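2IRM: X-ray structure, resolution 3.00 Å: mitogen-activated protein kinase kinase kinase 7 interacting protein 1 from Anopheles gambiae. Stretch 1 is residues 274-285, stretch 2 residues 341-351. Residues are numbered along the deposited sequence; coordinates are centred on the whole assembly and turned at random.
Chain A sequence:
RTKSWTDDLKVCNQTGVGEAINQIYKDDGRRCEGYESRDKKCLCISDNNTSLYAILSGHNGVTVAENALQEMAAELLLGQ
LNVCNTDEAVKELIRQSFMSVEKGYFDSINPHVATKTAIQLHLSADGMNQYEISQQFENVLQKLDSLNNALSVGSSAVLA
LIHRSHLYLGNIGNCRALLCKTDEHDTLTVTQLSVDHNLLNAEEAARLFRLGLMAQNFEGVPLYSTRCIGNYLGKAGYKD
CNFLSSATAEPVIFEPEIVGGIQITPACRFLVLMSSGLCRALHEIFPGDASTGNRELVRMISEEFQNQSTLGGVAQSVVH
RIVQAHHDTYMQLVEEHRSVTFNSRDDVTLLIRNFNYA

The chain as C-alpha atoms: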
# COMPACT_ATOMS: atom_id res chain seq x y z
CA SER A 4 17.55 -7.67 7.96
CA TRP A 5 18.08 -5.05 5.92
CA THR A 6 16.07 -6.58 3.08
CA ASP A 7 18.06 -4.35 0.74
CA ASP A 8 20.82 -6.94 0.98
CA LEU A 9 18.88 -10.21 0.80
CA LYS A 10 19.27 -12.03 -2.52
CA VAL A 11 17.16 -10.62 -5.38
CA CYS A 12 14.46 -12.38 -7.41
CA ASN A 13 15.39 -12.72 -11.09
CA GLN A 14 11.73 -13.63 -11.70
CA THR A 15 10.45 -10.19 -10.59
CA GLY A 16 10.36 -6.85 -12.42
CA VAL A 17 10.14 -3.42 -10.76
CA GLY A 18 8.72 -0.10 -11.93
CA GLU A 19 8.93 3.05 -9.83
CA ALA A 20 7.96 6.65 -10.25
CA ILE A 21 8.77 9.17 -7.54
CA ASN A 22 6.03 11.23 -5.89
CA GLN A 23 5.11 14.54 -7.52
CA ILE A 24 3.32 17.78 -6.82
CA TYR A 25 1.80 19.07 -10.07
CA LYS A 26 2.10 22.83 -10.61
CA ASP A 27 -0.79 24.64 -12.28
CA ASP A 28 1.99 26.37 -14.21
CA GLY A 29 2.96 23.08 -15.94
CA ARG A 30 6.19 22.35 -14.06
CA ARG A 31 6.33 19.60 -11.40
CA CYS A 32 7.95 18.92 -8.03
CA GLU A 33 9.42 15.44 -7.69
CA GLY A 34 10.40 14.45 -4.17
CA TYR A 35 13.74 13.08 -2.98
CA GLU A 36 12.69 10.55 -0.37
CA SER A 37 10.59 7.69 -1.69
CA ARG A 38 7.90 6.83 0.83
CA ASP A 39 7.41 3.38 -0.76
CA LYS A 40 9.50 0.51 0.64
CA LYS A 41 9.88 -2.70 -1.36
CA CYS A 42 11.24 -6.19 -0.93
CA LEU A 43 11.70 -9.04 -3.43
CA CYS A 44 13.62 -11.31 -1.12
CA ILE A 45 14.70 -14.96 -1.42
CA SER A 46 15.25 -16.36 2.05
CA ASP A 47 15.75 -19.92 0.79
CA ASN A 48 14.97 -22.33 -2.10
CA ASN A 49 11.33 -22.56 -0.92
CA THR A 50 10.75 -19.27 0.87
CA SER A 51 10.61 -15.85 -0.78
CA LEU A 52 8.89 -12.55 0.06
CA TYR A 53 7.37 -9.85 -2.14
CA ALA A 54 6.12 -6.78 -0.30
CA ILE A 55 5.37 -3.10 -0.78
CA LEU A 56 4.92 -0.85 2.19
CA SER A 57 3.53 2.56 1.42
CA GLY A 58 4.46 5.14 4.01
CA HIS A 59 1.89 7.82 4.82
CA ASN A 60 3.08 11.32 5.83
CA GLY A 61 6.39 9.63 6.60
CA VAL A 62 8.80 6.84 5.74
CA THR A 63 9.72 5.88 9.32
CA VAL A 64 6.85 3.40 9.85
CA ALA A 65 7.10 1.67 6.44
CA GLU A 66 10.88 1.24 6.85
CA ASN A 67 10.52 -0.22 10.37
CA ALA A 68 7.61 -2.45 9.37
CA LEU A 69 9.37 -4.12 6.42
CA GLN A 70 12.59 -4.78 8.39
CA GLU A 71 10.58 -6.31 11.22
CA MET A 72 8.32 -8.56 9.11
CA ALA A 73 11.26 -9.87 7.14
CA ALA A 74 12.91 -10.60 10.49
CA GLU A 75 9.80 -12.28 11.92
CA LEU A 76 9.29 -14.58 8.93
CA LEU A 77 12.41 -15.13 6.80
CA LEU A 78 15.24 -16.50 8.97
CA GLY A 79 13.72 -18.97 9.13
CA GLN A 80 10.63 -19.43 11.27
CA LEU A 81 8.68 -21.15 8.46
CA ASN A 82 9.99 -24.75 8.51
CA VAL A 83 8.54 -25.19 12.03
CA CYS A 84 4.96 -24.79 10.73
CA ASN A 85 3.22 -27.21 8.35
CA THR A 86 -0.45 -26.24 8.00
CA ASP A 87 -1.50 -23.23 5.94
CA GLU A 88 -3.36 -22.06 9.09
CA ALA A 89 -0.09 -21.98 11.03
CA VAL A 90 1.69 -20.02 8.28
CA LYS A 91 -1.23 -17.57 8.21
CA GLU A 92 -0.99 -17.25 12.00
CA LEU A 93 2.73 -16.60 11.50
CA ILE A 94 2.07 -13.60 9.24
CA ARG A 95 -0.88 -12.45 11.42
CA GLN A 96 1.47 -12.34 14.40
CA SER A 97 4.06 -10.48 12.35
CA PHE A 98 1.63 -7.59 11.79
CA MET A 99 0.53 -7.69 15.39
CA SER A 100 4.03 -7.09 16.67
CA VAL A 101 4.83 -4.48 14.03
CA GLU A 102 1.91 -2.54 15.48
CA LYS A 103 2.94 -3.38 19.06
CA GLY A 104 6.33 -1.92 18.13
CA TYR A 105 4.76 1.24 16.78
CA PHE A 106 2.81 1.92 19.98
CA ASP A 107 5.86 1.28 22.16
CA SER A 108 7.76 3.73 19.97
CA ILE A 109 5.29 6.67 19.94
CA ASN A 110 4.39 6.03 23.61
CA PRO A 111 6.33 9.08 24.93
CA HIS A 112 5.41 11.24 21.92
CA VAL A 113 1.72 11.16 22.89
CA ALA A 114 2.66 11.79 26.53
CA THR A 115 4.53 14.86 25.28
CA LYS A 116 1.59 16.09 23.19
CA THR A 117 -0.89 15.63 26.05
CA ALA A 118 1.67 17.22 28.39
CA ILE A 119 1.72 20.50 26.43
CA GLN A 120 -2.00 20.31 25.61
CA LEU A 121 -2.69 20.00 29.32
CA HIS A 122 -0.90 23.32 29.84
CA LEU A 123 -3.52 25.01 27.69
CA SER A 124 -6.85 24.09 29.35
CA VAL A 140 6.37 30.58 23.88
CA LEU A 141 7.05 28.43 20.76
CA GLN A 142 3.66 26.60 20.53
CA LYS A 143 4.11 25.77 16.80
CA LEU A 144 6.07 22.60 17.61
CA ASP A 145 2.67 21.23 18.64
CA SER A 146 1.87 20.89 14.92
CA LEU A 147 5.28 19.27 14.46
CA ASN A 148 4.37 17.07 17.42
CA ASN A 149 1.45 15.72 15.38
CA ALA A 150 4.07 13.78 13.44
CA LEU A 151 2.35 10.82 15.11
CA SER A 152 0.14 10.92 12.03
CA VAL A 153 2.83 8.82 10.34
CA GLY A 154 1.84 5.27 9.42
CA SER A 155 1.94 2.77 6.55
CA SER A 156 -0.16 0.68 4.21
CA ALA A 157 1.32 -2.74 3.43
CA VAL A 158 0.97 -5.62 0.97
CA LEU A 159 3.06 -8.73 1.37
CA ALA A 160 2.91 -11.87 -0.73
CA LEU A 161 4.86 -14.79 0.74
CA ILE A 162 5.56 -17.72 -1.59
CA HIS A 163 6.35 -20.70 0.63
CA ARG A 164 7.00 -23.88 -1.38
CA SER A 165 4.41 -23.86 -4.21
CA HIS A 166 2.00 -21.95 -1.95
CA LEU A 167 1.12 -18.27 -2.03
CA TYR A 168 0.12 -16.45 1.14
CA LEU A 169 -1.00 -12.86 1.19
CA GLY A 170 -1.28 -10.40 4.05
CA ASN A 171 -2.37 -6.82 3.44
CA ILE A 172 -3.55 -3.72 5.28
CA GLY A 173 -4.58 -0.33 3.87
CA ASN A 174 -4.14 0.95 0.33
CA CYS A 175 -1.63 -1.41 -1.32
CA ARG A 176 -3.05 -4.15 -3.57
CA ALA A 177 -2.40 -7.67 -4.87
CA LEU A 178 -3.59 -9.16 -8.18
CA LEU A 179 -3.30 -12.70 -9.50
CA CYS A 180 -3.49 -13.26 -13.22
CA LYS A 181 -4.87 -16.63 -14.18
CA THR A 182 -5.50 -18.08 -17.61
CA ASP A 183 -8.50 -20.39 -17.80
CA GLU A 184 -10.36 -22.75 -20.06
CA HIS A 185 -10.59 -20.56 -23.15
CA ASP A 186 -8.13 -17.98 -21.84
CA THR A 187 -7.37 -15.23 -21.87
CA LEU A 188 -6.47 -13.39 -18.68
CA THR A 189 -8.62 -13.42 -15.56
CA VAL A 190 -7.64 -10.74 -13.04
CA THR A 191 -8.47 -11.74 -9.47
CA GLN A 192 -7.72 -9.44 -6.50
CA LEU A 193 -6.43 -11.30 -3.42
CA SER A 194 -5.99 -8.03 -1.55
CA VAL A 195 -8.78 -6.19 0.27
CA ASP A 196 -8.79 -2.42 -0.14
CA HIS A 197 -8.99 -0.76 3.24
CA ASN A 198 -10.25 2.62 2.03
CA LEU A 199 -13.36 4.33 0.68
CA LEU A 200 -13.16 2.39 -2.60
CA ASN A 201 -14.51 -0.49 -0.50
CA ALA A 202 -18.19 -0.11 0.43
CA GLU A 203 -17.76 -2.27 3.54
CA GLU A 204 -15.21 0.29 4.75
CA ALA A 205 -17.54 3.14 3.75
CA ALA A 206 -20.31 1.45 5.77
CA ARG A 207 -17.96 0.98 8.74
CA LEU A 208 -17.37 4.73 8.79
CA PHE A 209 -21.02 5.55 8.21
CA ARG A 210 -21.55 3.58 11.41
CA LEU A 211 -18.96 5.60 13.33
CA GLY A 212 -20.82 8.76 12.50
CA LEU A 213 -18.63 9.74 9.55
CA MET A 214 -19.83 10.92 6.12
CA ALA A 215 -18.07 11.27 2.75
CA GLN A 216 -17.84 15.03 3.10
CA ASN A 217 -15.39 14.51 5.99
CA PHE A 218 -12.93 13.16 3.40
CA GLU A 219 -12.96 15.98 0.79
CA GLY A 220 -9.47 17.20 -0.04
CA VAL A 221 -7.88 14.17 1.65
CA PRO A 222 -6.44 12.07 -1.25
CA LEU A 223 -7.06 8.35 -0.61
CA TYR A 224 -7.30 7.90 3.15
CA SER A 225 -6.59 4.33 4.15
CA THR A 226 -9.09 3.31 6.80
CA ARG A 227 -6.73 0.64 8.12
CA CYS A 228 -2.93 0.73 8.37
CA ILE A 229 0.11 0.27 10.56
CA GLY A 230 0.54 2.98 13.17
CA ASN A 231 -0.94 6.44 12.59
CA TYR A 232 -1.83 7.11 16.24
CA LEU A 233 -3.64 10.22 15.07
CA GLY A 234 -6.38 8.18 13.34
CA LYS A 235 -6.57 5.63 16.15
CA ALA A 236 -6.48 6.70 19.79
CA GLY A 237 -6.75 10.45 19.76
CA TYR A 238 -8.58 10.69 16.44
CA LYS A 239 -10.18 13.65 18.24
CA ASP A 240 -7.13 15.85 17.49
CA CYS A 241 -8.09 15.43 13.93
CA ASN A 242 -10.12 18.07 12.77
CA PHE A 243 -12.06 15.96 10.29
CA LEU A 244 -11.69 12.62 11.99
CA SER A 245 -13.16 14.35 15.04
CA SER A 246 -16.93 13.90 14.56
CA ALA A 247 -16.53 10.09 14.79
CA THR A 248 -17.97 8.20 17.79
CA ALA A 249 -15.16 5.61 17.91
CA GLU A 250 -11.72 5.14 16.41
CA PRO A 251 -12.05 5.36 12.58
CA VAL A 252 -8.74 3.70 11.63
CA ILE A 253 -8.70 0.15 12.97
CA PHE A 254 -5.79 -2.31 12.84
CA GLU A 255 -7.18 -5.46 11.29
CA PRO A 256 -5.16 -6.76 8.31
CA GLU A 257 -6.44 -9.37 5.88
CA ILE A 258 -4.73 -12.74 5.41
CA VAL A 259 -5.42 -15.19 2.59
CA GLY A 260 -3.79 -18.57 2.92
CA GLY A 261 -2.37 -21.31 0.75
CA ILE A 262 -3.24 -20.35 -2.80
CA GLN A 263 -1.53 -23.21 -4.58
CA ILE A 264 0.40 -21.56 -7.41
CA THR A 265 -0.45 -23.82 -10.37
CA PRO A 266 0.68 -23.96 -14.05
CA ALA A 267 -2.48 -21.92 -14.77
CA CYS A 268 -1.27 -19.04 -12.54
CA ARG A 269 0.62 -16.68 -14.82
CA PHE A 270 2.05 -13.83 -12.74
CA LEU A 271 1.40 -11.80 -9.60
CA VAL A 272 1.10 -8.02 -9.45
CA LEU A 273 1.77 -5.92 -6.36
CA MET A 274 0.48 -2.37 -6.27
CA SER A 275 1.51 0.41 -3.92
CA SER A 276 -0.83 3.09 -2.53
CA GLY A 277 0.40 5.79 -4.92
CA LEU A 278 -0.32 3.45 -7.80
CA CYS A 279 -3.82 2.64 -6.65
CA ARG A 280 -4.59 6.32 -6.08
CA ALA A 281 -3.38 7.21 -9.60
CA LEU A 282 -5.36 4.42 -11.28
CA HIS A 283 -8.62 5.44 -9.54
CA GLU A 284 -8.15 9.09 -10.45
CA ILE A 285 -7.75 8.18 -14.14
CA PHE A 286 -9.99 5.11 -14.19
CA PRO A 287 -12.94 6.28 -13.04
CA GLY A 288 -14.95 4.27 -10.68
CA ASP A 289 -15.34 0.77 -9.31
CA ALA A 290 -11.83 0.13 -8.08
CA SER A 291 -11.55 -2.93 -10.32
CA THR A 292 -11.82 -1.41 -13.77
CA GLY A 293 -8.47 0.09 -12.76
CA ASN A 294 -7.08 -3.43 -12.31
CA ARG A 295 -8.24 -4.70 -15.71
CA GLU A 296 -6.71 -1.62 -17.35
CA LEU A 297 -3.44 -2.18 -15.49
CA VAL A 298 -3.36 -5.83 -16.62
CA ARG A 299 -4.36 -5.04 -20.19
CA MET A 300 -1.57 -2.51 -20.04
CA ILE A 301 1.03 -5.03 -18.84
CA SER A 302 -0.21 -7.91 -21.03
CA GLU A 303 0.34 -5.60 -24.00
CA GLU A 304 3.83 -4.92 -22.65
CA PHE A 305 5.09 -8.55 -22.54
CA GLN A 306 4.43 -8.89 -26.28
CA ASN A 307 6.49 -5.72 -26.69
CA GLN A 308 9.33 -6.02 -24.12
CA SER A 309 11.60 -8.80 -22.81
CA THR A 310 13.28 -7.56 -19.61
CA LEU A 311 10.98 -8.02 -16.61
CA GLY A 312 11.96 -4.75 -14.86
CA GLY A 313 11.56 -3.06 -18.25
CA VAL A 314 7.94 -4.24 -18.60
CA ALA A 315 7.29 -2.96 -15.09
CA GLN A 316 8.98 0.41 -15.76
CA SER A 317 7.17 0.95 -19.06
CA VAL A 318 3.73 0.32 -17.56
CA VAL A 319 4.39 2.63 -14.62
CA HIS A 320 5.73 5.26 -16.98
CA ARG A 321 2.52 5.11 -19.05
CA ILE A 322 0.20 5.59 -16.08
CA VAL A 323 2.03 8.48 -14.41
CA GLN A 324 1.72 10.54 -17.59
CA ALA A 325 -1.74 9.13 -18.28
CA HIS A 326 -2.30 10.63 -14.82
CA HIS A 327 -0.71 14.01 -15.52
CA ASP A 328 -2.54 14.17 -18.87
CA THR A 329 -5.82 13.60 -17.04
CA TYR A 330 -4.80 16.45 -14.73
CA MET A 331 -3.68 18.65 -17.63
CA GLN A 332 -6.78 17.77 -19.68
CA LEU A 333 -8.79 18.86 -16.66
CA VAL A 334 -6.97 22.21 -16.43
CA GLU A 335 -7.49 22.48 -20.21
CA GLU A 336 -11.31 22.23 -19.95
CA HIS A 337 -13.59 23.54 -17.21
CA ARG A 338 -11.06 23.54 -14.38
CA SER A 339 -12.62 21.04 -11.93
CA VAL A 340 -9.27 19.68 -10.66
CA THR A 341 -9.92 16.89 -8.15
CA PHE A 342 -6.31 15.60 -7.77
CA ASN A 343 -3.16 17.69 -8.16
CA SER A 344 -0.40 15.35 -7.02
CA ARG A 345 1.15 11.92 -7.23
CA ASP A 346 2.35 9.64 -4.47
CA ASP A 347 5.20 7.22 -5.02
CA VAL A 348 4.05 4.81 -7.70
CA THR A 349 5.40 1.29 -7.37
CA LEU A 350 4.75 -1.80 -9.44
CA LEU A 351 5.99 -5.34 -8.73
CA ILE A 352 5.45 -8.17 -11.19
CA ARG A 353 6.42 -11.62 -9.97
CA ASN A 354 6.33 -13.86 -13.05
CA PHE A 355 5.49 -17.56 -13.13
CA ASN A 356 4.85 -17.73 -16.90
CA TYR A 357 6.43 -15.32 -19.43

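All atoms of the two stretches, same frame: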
# COMPACT_ATOMS: atom_id res chain seq x y z
N MET A 274 0.72 -3.78 -6.04
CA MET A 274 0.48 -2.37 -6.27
C MET A 274 0.59 -1.60 -4.98
O MET A 274 -0.03 -1.97 -3.98
CB MET A 274 -0.91 -2.18 -6.82
CG MET A 274 -1.08 -2.68 -8.22
SD MET A 274 -2.81 -3.04 -8.55
CE MET A 274 -2.93 -4.56 -7.62
N SER A 275 1.39 -0.54 -5.02
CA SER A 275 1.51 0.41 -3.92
C SER A 275 0.34 1.39 -3.89
O SER A 275 -0.40 1.53 -4.88
CB SER A 275 2.81 1.20 -4.06
OG SER A 275 2.70 2.14 -5.12
N SER A 276 0.19 2.06 -2.75
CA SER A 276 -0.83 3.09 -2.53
C SER A 276 -0.86 4.17 -3.62
O SER A 276 -1.90 4.44 -4.22
CB SER A 276 -0.61 3.73 -1.16
OG SER A 276 -1.35 4.92 -1.03
N GLY A 277 0.29 4.77 -3.89
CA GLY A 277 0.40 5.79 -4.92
C GLY A 277 -0.18 5.30 -6.23
O GLY A 277 -0.88 6.05 -6.94
N LEU A 278 0.11 4.04 -6.55
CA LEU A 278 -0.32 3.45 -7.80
C LEU A 278 -1.83 3.27 -7.82
O LEU A 278 -2.48 3.56 -8.83
CB LEU A 278 0.39 2.12 -8.05
CG LEU A 278 -0.09 1.31 -9.26
CD1 LEU A 278 -0.12 2.15 -10.51
CD2 LEU A 278 0.82 0.14 -9.45
N CYS A 279 -2.39 2.80 -6.72
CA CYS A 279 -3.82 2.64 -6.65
C CYS A 279 -4.51 3.99 -6.78
O CYS A 279 -5.45 4.13 -7.58
CB CYS A 279 -4.21 1.92 -5.36
SG CYS A 279 -3.56 0.25 -5.35
N ARG A 280 -4.03 4.97 -6.02
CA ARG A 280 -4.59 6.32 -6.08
C ARG A 280 -4.65 6.78 -7.53
O ARG A 280 -5.72 7.12 -8.02
CB ARG A 280 -3.74 7.28 -5.26
CG ARG A 280 -4.55 8.28 -4.50
CD ARG A 280 -3.68 9.36 -3.94
NE ARG A 280 -3.88 10.61 -4.66
CZ ARG A 280 -3.04 11.64 -4.62
NH1 ARG A 280 -1.93 11.58 -3.90
NH2 ARG A 280 -3.33 12.74 -5.31
N ALA A 281 -3.50 6.74 -8.21
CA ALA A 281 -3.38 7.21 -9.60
C ALA A 281 -4.38 6.53 -10.52
O ALA A 281 -5.11 7.21 -11.24
CB ALA A 281 -1.98 7.01 -10.11
N LEU A 282 -4.40 5.20 -10.50
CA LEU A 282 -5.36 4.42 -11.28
C LEU A 282 -6.82 4.87 -11.10
O LEU A 282 -7.54 5.02 -12.07
CB LEU A 282 -5.23 2.93 -10.95
CG LEU A 282 -4.43 2.05 -11.91
CD1 LEU A 282 -4.17 0.68 -11.29
CD2 LEU A 282 -5.16 1.90 -13.23
N HIS A 283 -7.24 5.08 -9.85
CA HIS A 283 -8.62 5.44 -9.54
C HIS A 283 -8.97 6.84 -10.01
O HIS A 283 -10.13 7.12 -10.35
CB HIS A 283 -8.86 5.32 -8.04
CG HIS A 283 -10.15 5.91 -7.57
ND1 HIS A 283 -10.22 6.91 -6.62
CD2 HIS A 283 -11.43 5.65 -7.93
CE1 HIS A 283 -11.48 7.23 -6.40
NE2 HIS A 283 -12.24 6.48 -7.18
N GLU A 284 -7.97 7.71 -10.01
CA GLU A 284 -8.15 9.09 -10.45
C GLU A 284 -8.25 9.18 -11.97
O GLU A 284 -8.87 10.11 -12.50
CB GLU A 284 -7.05 9.98 -9.88
CG GLU A 284 -7.34 10.39 -8.45
CD GLU A 284 -6.10 10.74 -7.63
OE1 GLU A 284 -4.97 10.46 -8.09
OE2 GLU A 284 -6.27 11.29 -6.52
N ILE A 285 -7.68 8.21 -12.68
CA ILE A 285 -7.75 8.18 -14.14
C ILE A 285 -8.69 7.11 -14.69
O ILE A 285 -8.86 7.00 -15.90
CB ILE A 285 -6.35 8.06 -14.81
CG1 ILE A 285 -5.63 6.78 -14.38
CG2 ILE A 285 -5.49 9.26 -14.45
CD1 ILE A 285 -4.19 6.70 -14.85
N THR A 341 -9.79 17.69 -9.36
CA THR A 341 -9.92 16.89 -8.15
C THR A 341 -8.52 16.63 -7.53
O THR A 341 -8.22 17.15 -6.45
CB THR A 341 -10.71 15.56 -8.39
OG1 THR A 341 -9.82 14.45 -8.53
CG2 THR A 341 -11.63 15.66 -9.61
N PHE A 342 -7.69 15.86 -8.21
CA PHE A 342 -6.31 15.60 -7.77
C PHE A 342 -5.37 16.68 -8.30
O PHE A 342 -5.74 17.45 -9.20
CB PHE A 342 -5.85 14.21 -8.25
CG PHE A 342 -6.04 13.98 -9.72
CD1 PHE A 342 -4.97 14.13 -10.60
CD2 PHE A 342 -7.28 13.62 -10.24
CE1 PHE A 342 -5.14 13.93 -11.97
CE2 PHE A 342 -7.46 13.41 -11.60
CZ PHE A 342 -6.39 13.57 -12.46
N ASN A 343 -4.16 16.72 -7.76
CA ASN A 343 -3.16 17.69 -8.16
C ASN A 343 -1.76 17.21 -7.80
O ASN A 343 -0.78 17.97 -7.85
CB ASN A 343 -3.44 19.05 -7.50
CG ASN A 343 -3.12 19.06 -6.02
OD1 ASN A 343 -2.58 20.03 -5.51
ND2 ASN A 343 -3.46 17.98 -5.32
N SER A 344 -1.67 15.93 -7.43
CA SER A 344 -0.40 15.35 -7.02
C SER A 344 -0.31 13.87 -7.34
O SER A 344 -1.24 13.26 -7.86
CB SER A 344 -0.18 15.57 -5.51
OG SER A 344 -0.89 14.64 -4.72
N ARG A 345 0.84 13.32 -7.01
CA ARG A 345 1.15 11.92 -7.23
C ARG A 345 1.93 11.45 -6.02
O ARG A 345 2.83 12.14 -5.53
CB ARG A 345 2.00 11.79 -8.50
CG ARG A 345 2.31 10.37 -8.93
CD ARG A 345 3.70 10.29 -9.53
NE ARG A 345 3.72 10.77 -10.91
CZ ARG A 345 4.82 10.90 -11.63
NH1 ARG A 345 4.74 11.35 -12.88
NH2 ARG A 345 6.01 10.60 -11.13
N ASP A 346 1.57 10.27 -5.52
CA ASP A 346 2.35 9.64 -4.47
C ASP A 346 3.33 8.73 -5.16
O ASP A 346 3.29 8.59 -6.38
CB ASP A 346 1.45 8.87 -3.50
CG ASP A 346 0.45 9.78 -2.78
OD1 ASP A 346 0.81 10.93 -2.43
OD2 ASP A 346 -0.71 9.35 -2.57
N ASP A 347 4.24 8.12 -4.41
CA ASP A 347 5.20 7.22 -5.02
C ASP A 347 4.47 6.06 -5.65
O ASP A 347 3.71 5.35 -4.99
CB ASP A 347 6.20 6.73 -3.98
CG ASP A 347 6.96 7.86 -3.35
OD1 ASP A 347 7.95 8.31 -3.96
OD2 ASP A 347 6.56 8.32 -2.25
N VAL A 348 4.65 5.91 -6.96
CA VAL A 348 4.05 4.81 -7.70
C VAL A 348 5.04 3.65 -7.67
O VAL A 348 6.24 3.84 -7.94
CB VAL A 348 3.73 5.21 -9.16
CG1 VAL A 348 3.26 4.00 -9.95
CG2 VAL A 348 2.69 6.31 -9.20
N THR A 349 4.55 2.47 -7.33
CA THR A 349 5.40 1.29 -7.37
C THR A 349 4.65 0.09 -7.90
O THR A 349 3.52 -0.19 -7.49
CB THR A 349 6.02 0.98 -5.99
OG1 THR A 349 6.99 1.99 -5.69
CG2 THR A 349 6.71 -0.38 -5.98
N LEU A 350 5.30 -0.61 -8.82
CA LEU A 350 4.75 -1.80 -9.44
C LEU A 350 5.72 -2.99 -9.32
O LEU A 350 6.90 -2.88 -9.67
CB LEU A 350 4.44 -1.49 -10.89
CG LEU A 350 3.70 -2.55 -11.71
CD1 LEU A 350 2.45 -3.00 -11.01
CD2 LEU A 350 3.38 -2.00 -13.08
N LEU A 351 5.22 -4.10 -8.80
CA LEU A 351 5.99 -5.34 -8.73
C LEU A 351 5.30 -6.45 -9.48
O LEU A 351 4.17 -6.81 -9.15
CB LEU A 351 6.18 -5.77 -7.28
CG LEU A 351 7.58 -5.59 -6.69
CD1 LEU A 351 8.01 -4.12 -6.68
CD2 LEU A 351 7.64 -6.16 -5.29

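A helix that starts directly after a β-strand can be anchored through its first turn to the neighbouring strand, and the contact between residues 274-285 and 341-351 of this Anopheles gambiae protein is a compact example. Met274 pairs with Leu350 as an antiparallel, non-hydrogen-bonded bridge, their CA atoms 5.3 Å apart and their side chains on the same face of the sheet. One residue later the chain leaves the sheet: Ser275 occupies the N-cap position, and the helix begins at Ser276. Its axis makes an angle of 105° with the direction of strand 348-351 and approaches the strand axis to 6.1 Å, so the helix runs across the strand rather than along it. The approach is closest in backbone terms at Gly277, whose CA lies 4.3 Å from the CA of Asp346.

Ser275 links the two elements. Its backbone N donates to Thr349 O at 3.3 Å, with a nearly straight angle of 168°, while Thr349 N donates to Ser275 OG at 2.9 Å. Thr349 is thus engaged through both its amide nitrogen and its carbonyl oxygen by a single residue. On the helical side, Ser275 O accepts from Cys279 N at 3.0 Å, so the same serine takes part in the first turn of the helix while holding the strand.

Gly277 shows what the absence of a side chain permits. Its CA sits 3.3 Å from Asp347 O in a CA-H...O contact and 3.6 Å from Asp346 CB. A CB built here at ideal geometry would point toward the second stretch and lie only 2.0 Å from Asp347 O, a plain clash. The close packing of the first turn against the loop before the strand therefore depends on a bare CA at this position.

Leu278, the next residue, supplies the apolar part of the contact. Its CB points sideways, yet its branches reach the strand: CD1 lies 3.9 Å from Val348 CG1, and CD2 lies 3.9 Å from Leu350 CD1.

Further along the helix the chemistry becomes ionic. Arg280 points toward the second stretch, and its guanidinium meets its partners at the edge, near the plane where its N-H groups are directed. NH1 forms a salt bridge with Asp346 OD2 at 2.9 Å, and NH2 donates to Ser344 OG at 3.1 Å; NH1 adds a weak hydrogen bond to Ser344 OG at 3.3 Å. The remaining nitrogen, NE, donates to Glu284 OE2 at 3.1 Å in a salt bridge within the helix. One arginine thereby joins acidic groups from both stretches.

Glu284, one turn beyond Arg280, also meets Phe342. Its CB lies over one face of the aromatic ring, 4.1 Å from the centroid and 27° off the ring normal, a CH-π contact, while OE2 comes within 3.4 Å of Phe342 CB. Altogether the two stretches bury 671 Å², through backbone pairing at one end and side chains farther along the helix.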